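Local atomic coordinates of colicin B (Escherichia coli, PDB entry 1RH1), a protein that forms channels that depolarise the cytoplasmic membrane of Escherichia coli and closely related bacteria, dissipating the energy of the target cell. Residues E433-G438 / G486-G491; S470-F475 / T480-V485; N374-M377 / S381-I384. All blocks are in the same frame, centred on the assembly; numbering follows the deposited sequence.

All three contacts lie in the pore-forming domain and run close to helix 479-495. Contacts 1 and 2 are buried and both use that helix. Contact 1 joins it to helix 420-435. Contact 2 joins it to helix 457-472, just before it in the chain. Contact 3 is only partly buried and does not include the helix. It folds a loop back on helix 366-376, next to the same helix. Its centre is about 9 Å from that of contact 1 and about 16 Å from that of contact 2. No hydrogen bond crosses any of the three. The close side-chain contacts of contact 2 are all aliphatic, while contact 1 brings in a tyrosine and contact 3 a methionine.

Contact 1: residues E433-G438 / G486-G491; sequences EGYQTG and GVVIAG
Tyr435 spans the gap between residues 433-438 and 486-491, meeting Val488 and Ile489. Walking along the first segment, Gly434 comes before it with a positive phi, at which a CB would press on the carbonyl O of Glu433. A hydrogen bond of 3.2 Å runs from N of Gly434 to OG1 of Thr437. It ties the backbone to the threonine side chain across one short turn.

Tyr435 follows. Its CG sits beside the backbone N, anti to the carbonyl carbon (chi1 -76°). Its CB does not point straight at helix 479-495, yet the long side chain carries the ring towards it. The phenol end does the touching. OH of Tyr435 is 3.6 Å from CG1 of Val488 and 4.0 Å from its CB. CZ of Tyr435 is 4.2 Å from CG1 of Val488, which approaches the ring obliquely. The two side chains come from opposite directions. OH of Tyr435 also passes CG2 of Ile489 at 4.4 Å, a looser approach.

This is packing inside the pore-forming domain of a channel-forming colicin, a bundle of helices around a hydrophobic hairpin. Residues 486-491 belong to the second helix of that hairpin, predicted to be transmembrane. In the structure described here they are buried in the soluble bundle. The tyrosine ring has further neighbours. Trp440 meets it edge-to-face, Ile392 and Val393 of helix 386-398 touch it, and so do Phe484 and Val485 one turn back on helix 479-495.

Beyond the ring the chain turns off. OG1 of Thr437 also has a weak hydrogen bond with N of Asn439. Gly438 then leaves helical geometry with positive phi. Its N makes a weak hydrogen bond to O of Gly434.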
loop_
_atom_site.group_PDB
_atom_site.type_symbol
_atom_site.label_atom_id
_atom_site.label_comp_id
_atom_site.label_asym_id
_atom_site.label_seq_id
_atom_site.Cartn_x
_atom_site.Cartn_y
_atom_site.Cartn_z
ATOM N N GLU A 433 -17.787 35.266 22.915
ATOM C CA GLU A 433 -18.721 34.808 23.952
ATOM C C GLU A 433 -17.928 33.817 24.785
ATOM O O GLU A 433 -17.114 33.074 24.235
ATOM C CB GLU A 433 -19.869 34.143 23.277
ATOM C CG GLU A 433 -20.913 33.475 24.136
ATOM C CD GLU A 433 -22.089 32.928 23.317
ATOM O OE1 GLU A 433 -21.934 32.589 22.124
ATOM O OE2 GLU A 433 -23.182 32.853 23.896
ATOM N N GLY A 434 -18.068 33.737 26.088
ATOM C CA GLY A 434 -17.127 32.879 26.779
ATOM C C GLY A 434 -16.185 33.856 27.426
ATOM O O GLY A 434 -16.065 33.813 28.649
ATOM N N TYR A 435 -15.496 34.747 26.682
ATOM C CA TYR A 435 -14.736 35.783 27.367
ATOM C C TYR A 435 -15.791 36.766 27.836
ATOM O O TYR A 435 -15.753 37.173 28.986
ATOM C CB TYR A 435 -13.701 36.482 26.444
ATOM C CG TYR A 435 -12.446 35.643 26.159
ATOM C CD1 TYR A 435 -11.611 35.177 27.187
ATOM C CD2 TYR A 435 -12.140 35.305 24.846
ATOM C CE1 TYR A 435 -10.495 34.377 26.908
ATOM C CE2 TYR A 435 -11.035 34.512 24.556
ATOM C CZ TYR A 435 -10.214 34.048 25.584
ATOM O OH TYR A 435 -9.123 33.253 25.253
ATOM N N GLN A 436 -16.806 37.060 27.023
ATOM C CA GLN A 436 -17.899 37.962 27.354
ATOM C C GLN A 436 -18.903 37.416 28.357
ATOM O O GLN A 436 -19.324 38.147 29.267
ATOM C CB GLN A 436 -18.657 38.309 26.120
ATOM C CG GLN A 436 -17.896 39.208 25.201
ATOM C CD GLN A 436 -18.228 40.678 25.393
ATOM O OE1 GLN A 436 -18.268 41.244 26.496
ATOM N NE2 GLN A 436 -18.472 41.299 24.238
ATOM N N THR A 437 -19.308 36.138 28.177
ATOM C CA THR A 437 -20.305 35.515 29.054
ATOM C C THR A 437 -19.804 34.373 29.943
ATOM O O THR A 437 -20.469 34.002 30.905
ATOM C CB THR A 437 -21.513 35.007 28.206
ATOM O OG1 THR A 437 -21.014 33.970 27.388
ATOM C CG2 THR A 437 -22.138 36.064 27.296
ATOM N N GLY A 438 -18.633 33.786 29.732
ATOM C CA GLY A 438 -18.175 32.690 30.573
ATOM C C GLY A 438 -18.862 31.390 30.183
ATOM O O GLY A 438 -18.889 30.437 30.976
ATOM N N GLY A 486 -3.188 32.058 27.579
ATOM C CA GLY A 486 -2.333 30.887 27.449
ATOM C C GLY A 486 -2.878 29.736 28.271
ATOM O O GLY A 486 -2.706 28.587 27.896
ATOM N N VAL A 487 -3.525 30.042 29.404
ATOM C CA VAL A 487 -4.198 29.057 30.238
ATOM C C VAL A 487 -5.512 28.614 29.573
ATOM O O VAL A 487 -5.681 27.420 29.366
ATOM C CB VAL A 487 -4.425 29.702 31.611
ATOM C CG1 VAL A 487 -5.462 28.955 32.404
ATOM C CG2 VAL A 487 -3.146 29.593 32.417
ATOM N N VAL A 488 -6.441 29.528 29.202
ATOM C CA VAL A 488 -7.698 29.217 28.524
ATOM C C VAL A 488 -7.495 28.345 27.325
ATOM O O VAL A 488 -8.059 27.259 27.318
ATOM C CB VAL A 488 -8.443 30.466 28.034
ATOM C CG1 VAL A 488 -9.587 30.157 27.043
ATOM C CG2 VAL A 488 -9.039 31.107 29.276
ATOM N N ILE A 489 -6.686 28.737 26.347
ATOM C CA ILE A 489 -6.561 27.885 25.186
ATOM C C ILE A 489 -5.842 26.583 25.472
ATOM O O ILE A 489 -6.124 25.614 24.775
ATOM C CB ILE A 489 -5.848 28.610 24.044
ATOM C CG1 ILE A 489 -4.382 28.845 24.290
ATOM C CG2 ILE A 489 -6.601 29.922 23.858
ATOM C CD1 ILE A 489 -3.649 29.110 22.961
ATOM N N ALA A 490 -4.978 26.498 26.501
ATOM C CA ALA A 490 -4.292 25.244 26.818
ATOM C C ALA A 490 -5.254 24.277 27.488
ATOM O O ALA A 490 -5.297 23.098 27.157
ATOM C CB ALA A 490 -3.138 25.468 27.764
ATOM N N GLY A 491 -6.069 24.793 28.405
ATOM C CA GLY A 491 -7.122 24.041 29.049
ATOM C C GLY A 491 -8.169 23.673 28.015
ATOM O O GLY A 491 -8.757 22.605 28.147
#

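Contact 2: residues S470-F475 / T480-V485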
loop_
_atom_site.group_PDB
_atom_site.type_symbol
_atom_site.label_atom_id
_atom_site.label_comp_id
_atom_site.label_asym_id
_atom_site.label_seq_id
_atom_site.Cartn_x
_atom_site.Cartn_y
_atom_site.Cartn_z
ATOM N N SER A 470 -2.322 30.182 16.942
ATOM C CA SER A 470 -1.815 31.181 16.021
ATOM C C SER A 470 -2.554 32.516 16.047
ATOM O O SER A 470 -2.201 33.466 15.358
ATOM C CB SER A 470 -1.811 30.585 14.609
ATOM O OG SER A 470 -3.108 30.336 14.126
ATOM N N ALA A 471 -3.594 32.624 16.857
ATOM C CA ALA A 471 -4.233 33.899 17.075
ATOM C C ALA A 471 -3.522 34.483 18.277
ATOM O O ALA A 471 -3.236 35.668 18.202
ATOM C CB ALA A 471 -5.704 33.761 17.420
ATOM N N LEU A 472 -3.198 33.716 19.357
ATOM C CA LEU A 472 -2.492 34.200 20.562
ATOM C C LEU A 472 -1.060 34.638 20.281
ATOM O O LEU A 472 -0.651 35.678 20.808
ATOM C CB LEU A 472 -2.439 33.126 21.663
ATOM C CG LEU A 472 -1.508 33.298 22.876
ATOM C CD1 LEU A 472 -1.986 34.425 23.744
ATOM C CD2 LEU A 472 -1.535 32.079 23.755
ATOM N N ILE A 473 -0.285 33.924 19.441
ATOM C CA ILE A 473 1.080 34.346 19.167
ATOM C C ILE A 473 1.099 35.528 18.216
ATOM O O ILE A 473 2.167 35.946 17.771
ATOM C CB ILE A 473 1.968 33.232 18.528
ATOM C CG1 ILE A 473 1.452 32.877 17.161
ATOM C CG2 ILE A 473 2.006 32.005 19.439
ATOM C CD1 ILE A 473 2.412 31.925 16.445
ATOM N N ALA A 474 -0.073 36.090 17.910
ATOM C CA ALA A 474 -0.230 37.209 16.986
ATOM C C ALA A 474 -1.042 38.340 17.577
ATOM O O ALA A 474 -1.204 39.384 16.948
ATOM C CB ALA A 474 -0.953 36.769 15.712
ATOM N N PHE A 475 -1.603 38.160 18.765
ATOM C CA PHE A 475 -2.410 39.216 19.321
ATOM C C PHE A 475 -1.548 40.302 19.921
ATOM O O PHE A 475 -0.476 40.034 20.480
ATOM C CB PHE A 475 -3.300 38.681 20.400
ATOM C CG PHE A 475 -4.574 37.993 19.964
ATOM C CD1 PHE A 475 -5.300 37.279 20.933
ATOM C CD2 PHE A 475 -5.038 38.084 18.648
ATOM C CE1 PHE A 475 -6.495 36.659 20.589
ATOM C CE2 PHE A 475 -6.233 37.460 18.314
ATOM C CZ PHE A 475 -6.953 36.754 19.282
ATOM N N THR A 480 -0.153 39.980 31.158
ATOM C CA THR A 480 -1.133 39.460 32.104
ATOM C C THR A 480 -2.146 38.658 31.339
ATOM O O THR A 480 -2.425 37.508 31.664
ATOM C CB THR A 480 -1.886 40.552 32.830
ATOM O OG1 THR A 480 -0.973 41.602 33.069
ATOM C CG2 THR A 480 -2.428 40.075 34.161
ATOM N N VAL A 481 -2.586 39.323 30.268
ATOM C CA VAL A 481 -3.542 38.831 29.303
ATOM C C VAL A 481 -2.963 37.636 28.570
ATOM O O VAL A 481 -3.601 36.593 28.622
ATOM C CB VAL A 481 -3.879 39.972 28.348
ATOM C CG1 VAL A 481 -4.947 39.562 27.368
ATOM C CG2 VAL A 481 -4.419 41.130 29.159
ATOM N N VAL A 482 -1.793 37.690 27.919
ATOM C CA VAL A 482 -1.203 36.528 27.246
ATOM C C VAL A 482 -1.133 35.304 28.163
ATOM O O VAL A 482 -1.310 34.174 27.706
ATOM C CB VAL A 482 0.207 36.908 26.734
ATOM C CG1 VAL A 482 1.014 35.740 26.166
ATOM C CG2 VAL A 482 -0.032 37.901 25.619
ATOM N N GLY A 483 -0.925 35.517 29.464
ATOM C CA GLY A 483 -0.967 34.417 30.402
ATOM C C GLY A 483 -2.378 33.821 30.538
ATOM O O GLY A 483 -2.549 32.601 30.498
ATOM N N PHE A 484 -3.411 34.663 30.698
ATOM C CA PHE A 484 -4.786 34.205 30.858
ATOM C C PHE A 484 -5.221 33.407 29.635
ATOM O O PHE A 484 -5.746 32.297 29.772
ATOM C CB PHE A 484 -5.733 35.395 31.044
ATOM C CG PHE A 484 -7.143 34.974 31.424
ATOM C CD1 PHE A 484 -8.133 34.847 30.445
ATOM C CD2 PHE A 484 -7.447 34.681 32.752
ATOM C CE1 PHE A 484 -9.418 34.417 30.792
ATOM C CE2 PHE A 484 -8.734 34.253 33.086
ATOM C CZ PHE A 484 -9.721 34.114 32.117
ATOM N N VAL A 485 -4.973 33.954 28.444
ATOM C CA VAL A 485 -5.330 33.256 27.240
ATOM C C VAL A 485 -4.426 32.056 27.084
ATOM O O VAL A 485 -4.888 31.053 26.548
ATOM C CB VAL A 485 -5.212 34.203 26.048
ATOM C CG1 VAL A 485 -5.432 33.504 24.724
ATOM C CG2 VAL A 485 -6.319 35.233 26.173
#
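Leu472 sets its CD1 methyl against Val485 and Val482. CD1 of Leu472 is 3.7 Å from CG1 of Val485 and 4.0 Å from its CB. On the other valine, CD1 of Leu472 lies 4.1 Å from CG1 of Val482 and 4.0 Å from its carbonyl O. One methyl therefore meets two valines spaced three residues apart on helix 479-495. Leu472 and Val485 do not meet head-on. They slide past each other in opposite directions.

The CB of Leu472 points at the other segment. Its CG is anti to the backbone N (chi1 167°), and the fork ends with its two methyls on different targets. CD1 takes the valines. CD2 of Leu472 meets the next turn of helix 479-495, with CD1 of Ile489 at 3.7 Å and CA of Gly486 at 4.0 Å. The CG1 branches of Val482 and Val485 are both anti to their own backbone N. Those are the branches that touch Leu472.

The two segments belong to the hydrophobic helical hairpin of pore-forming colicins. Each lies in a predicted transmembrane stretch. The contact is near the bend, where the first helix ends and a short connection leads to the second. After Leu472 the chain leaves helical geometry at Ile473. N of Ala474 makes a hydrogen bond to O of Ala471 at 3.2 Å. That same O of Ala471 lies over one face of the Phe475 ring, offset towards the rim.

Other helices pack around the buried side of the hairpin. Helix 291-340 packs Val336 on Leu472, and NZ of its Lys335 forms a hydrogen bond with the carbonyl O of Leu472. Helix 386-398 brings Ile392 to Val485 and sets Trp396 edge-to-face with Phe475. Helix 420-435 also reaches Val485, through Tyr435.

Contact 3: residues N374-M377 / S381-I384; sequences NKLM and SLKI
The connection between helix 366-376 and helix 386-398 folds back on the helix it leaves, and Leu382 packs on Leu376 and Met377. The CB of Leu382 points at residues 374-377, and its CD1 methyl makes the contact. CD1 of Leu382 is 3.7 Å from CE of Met377 and 3.8 Å from its SD. The two side chains cross at a slant, and the thioether end of the methionine lies against the leucine methyl. Met377 starts out away from the loop. Its chain is bent at chi2 (55°), and again at chi3, which brings the thioether end back towards Leu382. Leu376 stands a little farther off, with CG of Leu376 4.2 Å and its carbonyl O 4.0 Å from CD1 of Leu382.

The contact closes a short interhelical loop in the helical bundle of the pore-forming domain. It is partly buried, and its inner side faces helix 479-495 of the hydrophobic hairpin. There CD2 of Leu382 touches the ring of Phe484 and CG1 of Val487. The two methyls thus face different partners: CD1 meets residues 376-377 and CD2 meets the hairpin. CE of Met377 also reaches the hairpin, at CG2 of Val488.

Helix 500-510 lies next to the end of helix 366-376. Leu376 packs on its Val502 and Ile510. Lys375 forms salt bridges through NZ with Asp499 and Asp503, so two acidic groups hold one ammonium.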
loop_
_atom_site.group_PDB
_atom_site.type_symbol
_atom_site.label_atom_id
_atom_site.label_comp_id
_atom_site.label_asym_id
_atom_site.label_seq_id
_atom_site.Cartn_x
_atom_site.Cartn_y
_atom_site.Cartn_z
ATOM N N ASN A 374 -15.058 23.209 32.689
ATOM C CA ASN A 374 -15.828 23.745 33.805
ATOM C C ASN A 374 -15.057 23.700 35.116
ATOM O O ASN A 374 -15.304 24.493 36.033
ATOM C CB ASN A 374 -17.099 22.976 34.063
ATOM C CG ASN A 374 -18.233 23.236 33.098
ATOM O OD1 ASN A 374 -19.055 22.341 32.901
ATOM N ND2 ASN A 374 -18.355 24.407 32.477
ATOM N N LYS A 375 -14.150 22.711 35.165
ATOM C CA LYS A 375 -13.246 22.474 36.278
ATOM C C LYS A 375 -12.158 23.547 36.287
ATOM O O LYS A 375 -11.728 24.011 37.346
ATOM C CB LYS A 375 -12.651 21.076 36.096
ATOM C CG LYS A 375 -11.582 20.639 37.085
ATOM C CD LYS A 375 -10.807 19.402 36.614
ATOM C CE LYS A 375 -11.619 18.127 36.373
ATOM N NZ LYS A 375 -10.772 16.942 36.466
ATOM N N LEU A 376 -11.715 23.956 35.092
ATOM C CA LEU A 376 -10.662 24.938 34.958
ATOM C C LEU A 376 -11.161 26.307 35.337
ATOM O O LEU A 376 -10.578 27.004 36.162
ATOM C CB LEU A 376 -10.176 24.947 33.535
ATOM C CG LEU A 376 -9.251 26.055 33.141
ATOM C CD1 LEU A 376 -7.977 26.018 33.952
ATOM C CD2 LEU A 376 -8.978 25.906 31.674
ATOM N N MET A 377 -12.272 26.662 34.699
ATOM C CA MET A 377 -12.917 27.945 34.868
ATOM C C MET A 377 -13.569 28.068 36.232
ATOM O O MET A 377 -14.097 29.124 36.587
ATOM C CB MET A 377 -13.944 28.106 33.770
ATOM C CG MET A 377 -13.634 29.159 32.718
ATOM S SD MET A 377 -12.053 29.042 31.859
ATOM C CE MET A 377 -11.911 30.793 31.679
ATOM N N SER A 381 -8.713 31.455 41.291
ATOM C CA SER A 381 -7.561 32.288 41.000
ATOM C C SER A 381 -7.281 32.369 39.490
ATOM O O SER A 381 -6.179 32.746 39.076
ATOM C CB SER A 381 -6.363 31.732 41.756
ATOM O OG SER A 381 -5.907 30.504 41.229
ATOM N N LEU A 382 -8.292 31.986 38.671
ATOM C CA LEU A 382 -8.318 32.099 37.206
ATOM C C LEU A 382 -9.423 33.101 36.816
ATOM O O LEU A 382 -10.531 32.734 36.380
ATOM C CB LEU A 382 -8.618 30.741 36.531
ATOM C CG LEU A 382 -8.108 30.388 35.100
ATOM C CD1 LEU A 382 -9.269 30.166 34.164
ATOM C CD2 LEU A 382 -7.215 31.481 34.576
ATOM N N LYS A 383 -9.043 34.391 37.002
ATOM C CA LYS A 383 -9.865 35.571 36.772
ATOM C C LYS A 383 -9.195 36.670 35.946
ATOM O O LYS A 383 -7.964 36.764 35.936
ATOM C CB LYS A 383 -10.280 36.151 38.115
ATOM C CG LYS A 383 -11.320 35.323 38.884
ATOM C CD LYS A 383 -11.761 36.095 40.128
ATOM C CE LYS A 383 -12.983 35.487 40.837
ATOM N NZ LYS A 383 -12.711 34.231 41.520
ATOM N N ILE A 384 -10.012 37.471 35.216
ATOM C CA ILE A 384 -9.626 38.656 34.411
ATOM C C ILE A 384 -10.370 39.940 34.819
ATOM O O ILE A 384 -11.575 39.907 35.123
ATOM C CB ILE A 384 -9.910 38.634 32.850
ATOM C CG1 ILE A 384 -11.276 38.058 32.514
ATOM C CG2 ILE A 384 -8.777 37.963 32.164
ATOM C CD1 ILE A 384 -11.689 36.607 32.805
#